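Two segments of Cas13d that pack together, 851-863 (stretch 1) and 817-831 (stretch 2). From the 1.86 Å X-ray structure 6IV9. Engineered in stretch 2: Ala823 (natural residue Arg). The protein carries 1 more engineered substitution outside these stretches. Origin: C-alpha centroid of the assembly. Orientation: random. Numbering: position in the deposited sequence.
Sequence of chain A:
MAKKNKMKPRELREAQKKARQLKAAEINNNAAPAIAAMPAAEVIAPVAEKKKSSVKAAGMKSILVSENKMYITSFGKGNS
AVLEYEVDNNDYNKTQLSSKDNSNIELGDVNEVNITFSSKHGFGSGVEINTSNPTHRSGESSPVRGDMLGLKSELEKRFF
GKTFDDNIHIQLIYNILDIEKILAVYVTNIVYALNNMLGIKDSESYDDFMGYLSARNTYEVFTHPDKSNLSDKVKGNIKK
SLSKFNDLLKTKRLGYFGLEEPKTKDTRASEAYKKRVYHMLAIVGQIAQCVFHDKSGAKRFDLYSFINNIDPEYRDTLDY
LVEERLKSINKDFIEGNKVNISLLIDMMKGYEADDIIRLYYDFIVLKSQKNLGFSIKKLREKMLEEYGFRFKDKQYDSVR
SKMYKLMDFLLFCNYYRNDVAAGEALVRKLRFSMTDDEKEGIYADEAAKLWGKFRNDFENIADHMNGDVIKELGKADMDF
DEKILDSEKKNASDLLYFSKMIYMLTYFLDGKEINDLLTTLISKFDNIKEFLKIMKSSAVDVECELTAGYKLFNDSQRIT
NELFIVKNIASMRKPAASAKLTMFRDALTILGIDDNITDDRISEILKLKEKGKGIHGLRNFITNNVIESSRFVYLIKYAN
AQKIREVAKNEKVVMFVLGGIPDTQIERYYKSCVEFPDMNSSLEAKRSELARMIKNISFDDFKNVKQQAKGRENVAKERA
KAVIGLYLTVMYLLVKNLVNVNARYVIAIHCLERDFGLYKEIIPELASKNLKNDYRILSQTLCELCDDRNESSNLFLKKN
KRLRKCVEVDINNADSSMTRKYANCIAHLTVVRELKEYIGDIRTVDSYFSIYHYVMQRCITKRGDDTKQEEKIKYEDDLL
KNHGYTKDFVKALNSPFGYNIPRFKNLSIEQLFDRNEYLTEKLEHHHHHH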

ATOM      1  N   ILE A 851      10.937  14.889  11.740  1.00 23.10           N
ATOM      2  CA  ILE A 851      12.224  14.232  11.394  1.00 22.23           C
ATOM      3  C   ILE A 851      12.446  14.359   9.892  1.00 25.14           C
ATOM      4  O   ILE A 851      13.491  14.746   9.494  1.00 23.05           O
ATOM      5  CB  ILE A 851      12.211  12.754  11.795  1.00 22.21           C
ATOM      6  CG1 ILE A 851      12.089  12.577  13.304  1.00 25.76           C
ATOM      7  CG2 ILE A 851      13.420  12.041  11.231  1.00 24.80           C
ATOM      8  CD1 ILE A 851      11.854  11.162  13.723  1.00 27.43           C
ATOM      9  N   TYR A 852      11.421  14.065   9.113  1.00 24.46           N
ATOM     10  CA  TYR A 852      11.575  14.064   7.646  1.00 22.63           C
ATOM     11  C   TYR A 852      11.976  15.451   7.148  1.00 21.28           C
ATOM     12  O   TYR A 852      12.890  15.561   6.385  1.00 22.66           O
ATOM     13  CB  TYR A 852      10.223  13.697   7.040  1.00 22.52           C
ATOM     14  CG  TYR A 852      10.176  13.727   5.541  1.00 20.78           C
ATOM     15  CD1 TYR A 852      10.492  12.610   4.796  1.00 22.82           C
ATOM     16  CD2 TYR A 852       9.794  14.857   4.863  1.00 20.85           C
ATOM     17  CE1 TYR A 852      10.452  12.625   3.418  1.00 21.12           C
ATOM     18  CE2 TYR A 852       9.751  14.892   3.486  1.00 22.34           C
ATOM     19  CZ  TYR A 852      10.083  13.775   2.758  1.00 21.00           C
ATOM     20  OH  TYR A 852      10.023  13.820   1.413  1.00 23.19           O
ATOM     21  N   HIS A 853      11.270  16.472   7.596  1.00 22.59           N
ATOM     22  CA  HIS A 853      11.566  17.854   7.147  1.00 24.02           C
ATOM     23  C   HIS A 853      12.950  18.318   7.627  1.00 25.03           C
ATOM     24  O   HIS A 853      13.615  19.008   6.887  1.00 25.07           O
ATOM     25  CB  HIS A 853      10.374  18.765   7.407  1.00 24.15           C
ATOM     26  CG  HIS A 853       9.280  18.500   6.436  1.00 25.44           C
ATOM     27  ND1 HIS A 853       9.414  18.745   5.108  1.00 24.49           N
ATOM     28  CD2 HIS A 853       8.066  17.952   6.590  1.00 25.66           C
ATOM     29  CE1 HIS A 853       8.322  18.394   4.494  1.00 23.73           C
ATOM     30  NE2 HIS A 853       7.497  17.898   5.370  1.00 22.59           N
ATOM     31  N   TYR A 854      13.343  17.963   8.840  1.00 25.12           N
ATOM     32  CA  TYR A 854      14.686  18.405   9.271  1.00 25.30           C
ATOM     33  C   TYR A 854      15.754  17.774   8.373  1.00 25.20           C
ATOM     34  O   TYR A 854      16.589  18.461   7.866  1.00 24.75           O
ATOM     35  CB  TYR A 854      14.943  18.064  10.737  1.00 24.98           C
ATOM     36  CG  TYR A 854      16.350  18.422  11.120  1.00 27.13           C
ATOM     37  CD1 TYR A 854      16.690  19.731  11.391  1.00 32.72           C
ATOM     38  CD2 TYR A 854      17.358  17.476  11.127  1.00 28.73           C
ATOM     39  CE1 TYR A 854      17.988  20.086  11.690  1.00 31.37           C
ATOM     40  CE2 TYR A 854      18.664  17.813  11.422  1.00 29.39           C
ATOM     41  CZ  TYR A 854      18.977  19.124  11.705  1.00 31.45           C
ATOM     42  OH  TYR A 854      20.250  19.474  11.987  1.00 33.11           O
ATOM     43  N   VAL A 855      15.675  16.473   8.160  1.00 23.20           N
ATOM     44  CA  VAL A 855      16.672  15.777   7.305  1.00 24.22           C
ATOM     45  C   VAL A 855      16.586  16.339   5.890  1.00 25.39           C
ATOM     46  O   VAL A 855      17.600  16.604   5.306  1.00 26.49           O
ATOM     47  CB  VAL A 855      16.457  14.253   7.324  1.00 25.11           C
ATOM     48  CG1 VAL A 855      17.376  13.541   6.359  1.00 27.33           C
ATOM     49  CG2 VAL A 855      16.579  13.680   8.719  1.00 27.23           C
ATOM     50  N   MET A 856      15.379  16.555   5.396  1.00 25.76           N
ATOM     51  CA  MET A 856      15.223  17.075   4.019  1.00 25.45           C
ATOM     52  C   MET A 856      15.880  18.451   3.912  1.00 24.26           C
ATOM     53  O   MET A 856      16.567  18.674   2.960  1.00 27.84           O
ATOM     54  CB  MET A 856      13.743  17.213   3.661  1.00 25.98           C
ATOM     55  CG  MET A 856      13.519  17.795   2.296  1.00 27.24           C
ATOM     56  SD  MET A 856      14.038  16.756   0.933  1.00 28.56           S
ATOM     57  CE  MET A 856      12.701  15.570   0.911  1.00 26.88           C
ATOM     58  N   GLN A 857      15.646  19.325   4.878  1.00 24.72           N
ATOM     59  CA  GLN A 857      16.220  20.693   4.854  1.00 26.11           C
ATOM     60  C   GLN A 857      17.749  20.620   4.917  1.00 28.64           C
ATOM     61  O   GLN A 857      18.389  21.387   4.256  1.00 27.92           O
ATOM     62  CB  GLN A 857      15.545  21.551   5.919  1.00 27.92           C
ATOM     63  CG  GLN A 857      14.097  21.838   5.582  1.00 26.52           C
ATOM     64  CD  GLN A 857      13.306  22.562   6.635  1.00 30.33           C
ATOM     65  OE1 GLN A 857      13.846  23.083   7.591  1.00 31.00           O
ATOM     66  NE2 GLN A 857      12.003  22.593   6.449  1.00 27.56           N
ATOM     67  N   ARG A 858      18.292  19.717   5.717  1.00 27.37           N
ATOM     68  CA  ARG A 858      19.764  19.564   5.776  1.00 28.47           C
ATOM     69  C   ARG A 858      20.281  19.107   4.412  1.00 33.72           C
ATOM     70  O   ARG A 858      21.300  19.583   3.996  1.00 30.75           O
ATOM     71  CB  ARG A 858      20.149  18.591   6.886  1.00 27.78           C
ATOM     72  CG  ARG A 858      19.943  19.152   8.281  1.00 27.73           C
ATOM     73  CD  ARG A 858      20.856  20.319   8.596  1.00 31.44           C
ATOM     74  NE  ARG A 858      22.238  20.005   8.319  1.00 31.87           N
ATOM     75  CZ  ARG A 858      23.061  19.438   9.174  1.00 33.73           C
ATOM     76  NH1 ARG A 858      22.652  19.101  10.379  1.00 33.96           N
ATOM     77  NH2 ARG A 858      24.299  19.193   8.823  1.00 38.04           N
ATOM     78  N   CYS A 859      19.585  18.177   3.766  1.00 28.19           N
ATOM     79  CA  CYS A 859      20.011  17.691   2.439  1.00 28.51           C
ATOM     80  C   CYS A 859      19.932  18.828   1.420  1.00 29.32           C
ATOM     81  O   CYS A 859      20.794  18.917   0.588  1.00 33.01           O
ATOM     82  CB  CYS A 859      19.119  16.559   1.949  1.00 30.21           C
ATOM     83  SG  CYS A 859      19.226  15.023   2.900  0.87 31.70           S
ATOM     84  N   ILE A 860      18.875  19.620   1.462  1.00 28.13           N
ATOM     85  CA  ILE A 860      18.700  20.727   0.476  1.00 31.87           C
ATOM     86  C   ILE A 860      19.786  21.793   0.645  1.00 34.72           C
ATOM     87  O   ILE A 860      20.251  22.294  -0.352  1.00 32.28           O
ATOM     88  CB  ILE A 860      17.305  21.363   0.597  1.00 31.71           C
ATOM     89  CG1 ILE A 860      16.185  20.369   0.301  1.00 35.02           C
ATOM     90  CG2 ILE A 860      17.196  22.596  -0.269  1.00 30.20           C
ATOM     91  CD1 ILE A 860      15.974  20.122  -1.141  1.00 41.11           C
ATOM     92  N   THR A 861      20.123  22.128   1.884  1.00 31.71           N
ATOM     93  CA  THR A 861      21.079  23.224   2.160  1.00 32.18           C
ATOM     94  C   THR A 861      22.532  22.753   2.158  1.00 38.41           C
ATOM     95  O   THR A 861      23.382  23.587   2.294  1.00 44.71           O
ATOM     96  CB  THR A 861      20.734  23.908   3.476  1.00 31.61           C
ATOM     97  OG1 THR A 861      20.814  22.931   4.505  1.00 31.78           O
ATOM     98  CG2 THR A 861      19.369  24.548   3.446  1.00 33.98           C
ATOM     99  N   LYS A 862      22.788  21.467   2.027  1.00 36.92           N
ATOM    100  CA  LYS A 862      24.182  20.982   2.008  1.00 45.35           C
ATOM    101  C   LYS A 862      24.923  21.672   0.864  1.00 51.30           C
ATOM    102  O   LYS A 862      24.435  21.663  -0.249  1.00 49.09           O
ATOM    103  CB  LYS A 862      24.192  19.470   1.831  1.00 45.62           C
ATOM    104  CG  LYS A 862      25.548  18.817   1.985  1.00 52.87           C
ATOM    105  CD  LYS A 862      25.613  17.490   1.311  1.00 55.22           C
ATOM    106  CE  LYS A 862      26.970  16.840   1.469  1.00 71.61           C
ATOM    107  NZ  LYS A 862      27.755  17.476   2.553  1.00 76.34           N
ATOM    108  N   ARG A 863      26.092  22.246   1.167  1.00 59.75           N
ATOM    109  CA  ARG A 863      26.920  22.941   0.146  1.00 72.48           C
ATOM    110  C   ARG A 863      27.853  21.921  -0.517  1.00 72.45           C
ATOM    111  O   ARG A 863      28.788  21.448   0.161  1.00 88.38           O
ATOM    112  CB  ARG A 863      27.718  24.079   0.792  1.00 79.23           C
ATOM    113  CG  ARG A 863      27.437  25.451   0.197  1.00 81.84           C
ATOM    114  CD  ARG A 863      26.254  26.135   0.857  1.00 77.16           C
ATOM    115  NE  ARG A 863      26.487  26.406   2.268  1.00 83.52           N
ATOM    116  CZ  ARG A 863      27.021  27.527   2.741  1.00 89.26           C
ATOM    117  NH1 ARG A 863      27.722  28.315   1.944  1.00 89.87           N
ATOM    118  NH2 ARG A 863      26.854  27.855   4.010  1.00 74.22           N
TER
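Stretch 2 (817-831) SMTRKYANCIAHLTV

Two knobs from one helix fill successive holes in the other segment, and no hydrogen bond joins the two: Met856 sits among Tyr822, Cys825, Ile826 and Val831, and Ile860, one turn on, among Met818, Lys821, Tyr822 and Cys825. Stretch 2 is helical from Ser817 to Ala827, breaks at His828 and Leu829, where Leu829 takes positive phi and psi (55°/42°), and enters a new helix at Thr830 and Val831. Its first helix crosses helix 851-861 at 124° between N-to-C directions, so the two run obliquely and more against than along each other, their axes 9.8 Å apart at closest approach. Beyond the break, the start of the second helix also reaches stretch 1: the CA atoms of Met856 and Val831 lie 5.6 Å apart, those of Ile860 and Lys821 6.2 Å. Met856 (chi1 t, chi2 p, chi3 p) brings SD to 3.4 Å from Cys825 CB and CE to 3.6 Å from Val831 CG2, while its CG lies at the edge of the Tyr822 ring, 3.8 Å from CE1. Ile860 CD1 presses on the helix backbone, 3.3 Å from Tyr822 N, an amide already bonded to Met818 O within its own helix (3.0 Å). Val831, the residue most covered by stretch 1, points toward it; its CG2 lies over one face of the Tyr852 ring, 4.1 Å from the centroid, and its CG1 is 3.9 Å from Val855 CG1. Nearby, Cys859 SG lies 3.7 Å from Thr830 CG2; Thr830 OG1 makes a weak hydrogen bond to Cys825 O (3.5 Å) across the break. Tyr822 OH approaches the edge of the His853 ring, 3.7 Å from His853 CE1, and is hydrogen-bonded elsewhere in the structure. The engineered Ala823 points away from stretch 1 and does not touch it.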

ATOM      1  N   SER A 817      16.015  26.719  -7.968  1.00 32.87           N
ATOM      2  CA  SER A 817      17.075  25.772  -7.548  1.00 34.79           C
ATOM      3  C   SER A 817      16.663  24.908  -6.351  1.00 31.76           C
ATOM      4  O   SER A 817      16.796  23.711  -6.443  1.00 40.43           O
ATOM      5  CB  SER A 817      18.346  26.515  -7.274  1.00 39.18           C
ATOM      6  OG  SER A 817      19.312  25.652  -6.734  1.00 44.05           O
ATOM      7  N   MET A 818      16.170  25.500  -5.278  1.00 29.29           N
ATOM      8  CA  MET A 818      15.795  24.706  -4.087  1.00 33.38           C
ATOM      9  C   MET A 818      14.625  23.760  -4.407  1.00 34.45           C
ATOM     10  O   MET A 818      14.590  22.692  -3.856  1.00 30.58           O
ATOM     11  CB  MET A 818      15.510  25.588  -2.868  1.00 35.16           C
ATOM     12  CG  MET A 818      14.281  26.436  -2.961  1.00 35.86           C
ATOM     13  SD  MET A 818      13.895  27.294  -1.439  1.00 40.96           S
ATOM     14  CE  MET A 818      15.225  28.487  -1.451  1.00 42.02           C
ATOM     15  N   THR A 819      13.662  24.204  -5.205  1.00 30.12           N
ATOM     16  CA  THR A 819      12.492  23.350  -5.539  1.00 30.68           C
ATOM     17  C   THR A 819      12.933  22.155  -6.386  1.00 30.79           C
ATOM     18  O   THR A 819      12.333  21.102  -6.263  1.00 31.10           O
ATOM     19  CB  THR A 819      11.315  24.183  -6.051  1.00 30.54           C
ATOM     20  OG1 THR A 819      11.756  24.837  -7.228  1.00 31.72           O
ATOM     21  CG2 THR A 819      10.822  25.187  -5.040  1.00 30.83           C
ATOM     22  N   ARG A 820      13.893  22.364  -7.279  1.00 29.85           N
ATOM     23  CA  ARG A 820      14.423  21.253  -8.104  1.00 31.71           C
ATOM     24  C   ARG A 820      15.117  20.237  -7.192  1.00 31.17           C
ATOM     25  O   ARG A 820      14.953  19.065  -7.418  1.00 29.29           O
ATOM     26  CB  ARG A 820      15.368  21.756  -9.196  1.00 35.13           C
ATOM     27  CG  ARG A 820      15.936  20.645 -10.058  1.00 41.52           C
ATOM     28  CD  ARG A 820      16.295  21.046 -11.473  1.00 48.55           C
ATOM     29  NE  ARG A 820      17.173  22.197 -11.470  1.00 53.68           N
ATOM     30  CZ  ARG A 820      16.782  23.453 -11.614  1.00 53.91           C
ATOM     31  NH1 ARG A 820      15.684  23.747 -12.281  1.00 50.91           N
ATOM     32  NH2 ARG A 820      17.509  24.423 -11.104  1.00 55.01           N
ATOM     33  N   LYS A 821      15.885  20.706  -6.217  1.00 30.06           N
ATOM     34  CA  LYS A 821      16.581  19.791  -5.282  1.00 32.58           C
ATOM     35  C   LYS A 821      15.551  18.999  -4.478  1.00 27.25           C
ATOM     36  O   LYS A 821      15.755  17.829  -4.271  1.00 28.95           O
ATOM     37  CB  LYS A 821      17.512  20.554  -4.341  1.00 35.09           C
ATOM     38  CG  LYS A 821      18.709  21.186  -5.029  1.00 52.70           C
ATOM     39  CD  LYS A 821      19.823  21.581  -4.092  1.00 58.13           C
ATOM     40  CE  LYS A 821      21.072  22.030  -4.817  1.00 65.47           C
ATOM     41  NZ  LYS A 821      22.188  22.262  -3.874  1.00 69.74           N
ATOM     42  N   TYR A 822      14.492  19.668  -4.050  1.00 28.64           N
ATOM     43  CA  TYR A 822      13.420  19.020  -3.259  1.00 27.31           C
ATOM     44  C   TYR A 822      12.786  17.900  -4.086  1.00 25.33           C
ATOM     45  O   TYR A 822      12.661  16.807  -3.611  1.00 24.09           O
ATOM     46  CB  TYR A 822      12.363  20.079  -2.982  1.00 27.33           C
ATOM     47  CG  TYR A 822      11.308  19.774  -1.957  1.00 24.43           C
ATOM     48  CD1 TYR A 822      11.590  19.096  -0.794  1.00 26.35           C
ATOM     49  CD2 TYR A 822      10.023  20.232  -2.140  1.00 25.14           C
ATOM     50  CE1 TYR A 822      10.604  18.848   0.145  1.00 27.20           C
ATOM     51  CE2 TYR A 822       9.029  20.003  -1.216  1.00 25.28           C
ATOM     52  CZ  TYR A 822       9.320  19.315  -0.059  1.00 25.97           C
ATOM     53  OH  TYR A 822       8.339  19.103   0.848  1.00 25.77           O
ATOM     54  N   ALA A 823      12.467  18.188  -5.337  1.00 27.96           N
ATOM     55  CA  ALA A 823      11.834  17.179  -6.209  1.00 28.36           C
ATOM     56  C   ALA A 823      12.771  15.982  -6.369  1.00 30.94           C
ATOM     57  O   ALA A 823      12.294  14.874  -6.334  1.00 26.13           O
ATOM     58  CB  ALA A 823      11.499  17.791  -7.538  1.00 30.96           C
ATOM     59  N   ASN A 824      14.058  16.236  -6.560  1.00 27.02           N
ATOM     60  CA  ASN A 824      15.048  15.146  -6.716  1.00 28.42           C
ATOM     61  C   ASN A 824      15.151  14.331  -5.422  1.00 25.45           C
ATOM     62  O   ASN A 824      15.200  13.136  -5.497  1.00 26.08           O
ATOM     63  CB  ASN A 824      16.399  15.702  -7.156  1.00 31.68           C
ATOM     64  CG  ASN A 824      16.366  16.257  -8.560  1.00 41.63           C
ATOM     65  OD1 ASN A 824      15.512  15.901  -9.353  1.00 44.40           O
ATOM     66  ND2 ASN A 824      17.289  17.139  -8.879  1.00 43.70           N
ATOM     67  N   CYS A 825      15.195  15.001  -4.284  1.00 24.48           N
ATOM     68  CA  CYS A 825      15.310  14.301  -2.987  1.00 24.47           C
ATOM     69  C   CYS A 825      14.065  13.440  -2.762  1.00 24.48           C
ATOM     70  O   CYS A 825      14.197  12.369  -2.251  1.00 24.63           O
ATOM     71  CB  CYS A 825      15.444  15.304  -1.854  1.00 26.40           C
ATOM     72  SG  CYS A 825      17.055  16.127  -1.792  0.83 30.32           S
ATOM     73  N   ILE A 826      12.895  13.958  -3.110  1.00 23.83           N
ATOM     74  CA  ILE A 826      11.636  13.188  -2.931  1.00 22.95           C
ATOM     75  C   ILE A 826      11.672  11.941  -3.814  1.00 24.17           C
ATOM     76  O   ILE A 826      11.466  10.876  -3.316  1.00 25.35           O
ATOM     77  CB  ILE A 826      10.440  14.094  -3.272  1.00 23.42           C
ATOM     78  CG1 ILE A 826      10.280  15.207  -2.234  1.00 22.23           C
ATOM     79  CG2 ILE A 826       9.174  13.283  -3.453  1.00 22.22           C
ATOM     80  CD1 ILE A 826       9.402  16.340  -2.664  1.00 23.95           C
ATOM     81  N   ALA A 827      12.003  12.115  -5.081  1.00 26.06           N
ATOM     82  CA  ALA A 827      12.051  10.999  -6.046  1.00 28.63           C
ATOM     83  C   ALA A 827      13.093   9.943  -5.656  1.00 28.92           C
ATOM     84  O   ALA A 827      12.876   8.813  -5.980  1.00 28.31           O
ATOM     85  CB  ALA A 827      12.291  11.521  -7.429  1.00 29.91           C
ATOM     86  N   HIS A 828      14.188  10.330  -5.018  1.00 24.23           N
ATOM     87  CA  HIS A 828      15.279   9.369  -4.730  1.00 26.30           C
ATOM     88  C   HIS A 828      15.287   8.877  -3.288  1.00 27.79           C
ATOM     89  O   HIS A 828      16.253   8.249  -2.924  1.00 27.05           O
ATOM     90  CB  HIS A 828      16.615  10.017  -5.070  1.00 29.87           C
ATOM     91  CG  HIS A 828      16.664  10.466  -6.482  1.00 34.20           C
ATOM     92  ND1 HIS A 828      17.546  11.392  -6.929  1.00 42.84           N
ATOM     93  CD2 HIS A 828      15.927  10.109  -7.542  1.00 39.88           C
ATOM     94  CE1 HIS A 828      17.348  11.591  -8.208  1.00 44.41           C
ATOM     95  NE2 HIS A 828      16.367  10.828  -8.601  1.00 39.09           N
ATOM     96  N   LEU A 829      14.285   9.245  -2.502  1.00 25.18           N
ATOM     97  CA  LEU A 829      14.227   8.843  -1.076  1.00 22.74           C
ATOM     98  C   LEU A 829      15.514   9.255  -0.356  1.00 25.28           C
ATOM     99  O   LEU A 829      15.968   8.533   0.480  1.00 25.93           O
ATOM    100  CB  LEU A 829      13.939   7.348  -0.946  1.00 25.41           C
ATOM    101  CG  LEU A 829      12.457   7.006  -0.998  1.00 28.02           C
ATOM    102  CD1 LEU A 829      11.907   7.211  -2.388  1.00 28.81           C
ATOM    103  CD2 LEU A 829      12.179   5.602  -0.512  1.00 30.53           C
ATOM    104  N   THR A 830      15.994  10.459  -0.637  1.00 27.49           N
ATOM    105  CA  THR A 830      17.246  10.989  -0.043  1.00 28.34           C
ATOM    106  C   THR A 830      17.133  11.076   1.477  1.00 25.76           C
ATOM    107  O   THR A 830      18.102  10.842   2.146  1.00 26.90           O
ATOM    108  CB  THR A 830      17.593  12.351  -0.637  1.00 27.79           C
ATOM    109  OG1 THR A 830      17.658  12.141  -2.036  1.00 26.18           O
ATOM    110  CG2 THR A 830      18.891  12.900  -0.097  1.00 28.83           C
ATOM    111  N   VAL A 831      15.959  11.392   1.986  1.00 24.42           N
ATOM    112  CA  VAL A 831      15.813  11.518   3.455  1.00 25.11           C
ATOM    113  C   VAL A 831      16.127  10.165   4.081  1.00 25.53           C
ATOM    114  O   VAL A 831      16.763  10.133   5.095  1.00 26.37           O
ATOM    115  CB  VAL A 831      14.394  11.974   3.814  1.00 24.27           C
ATOM    116  CG1 VAL A 831      14.080  11.735   5.269  1.00 24.92           C
ATOM    117  CG2 VAL A 831      14.160  13.420   3.432  1.00 25.90           C
TER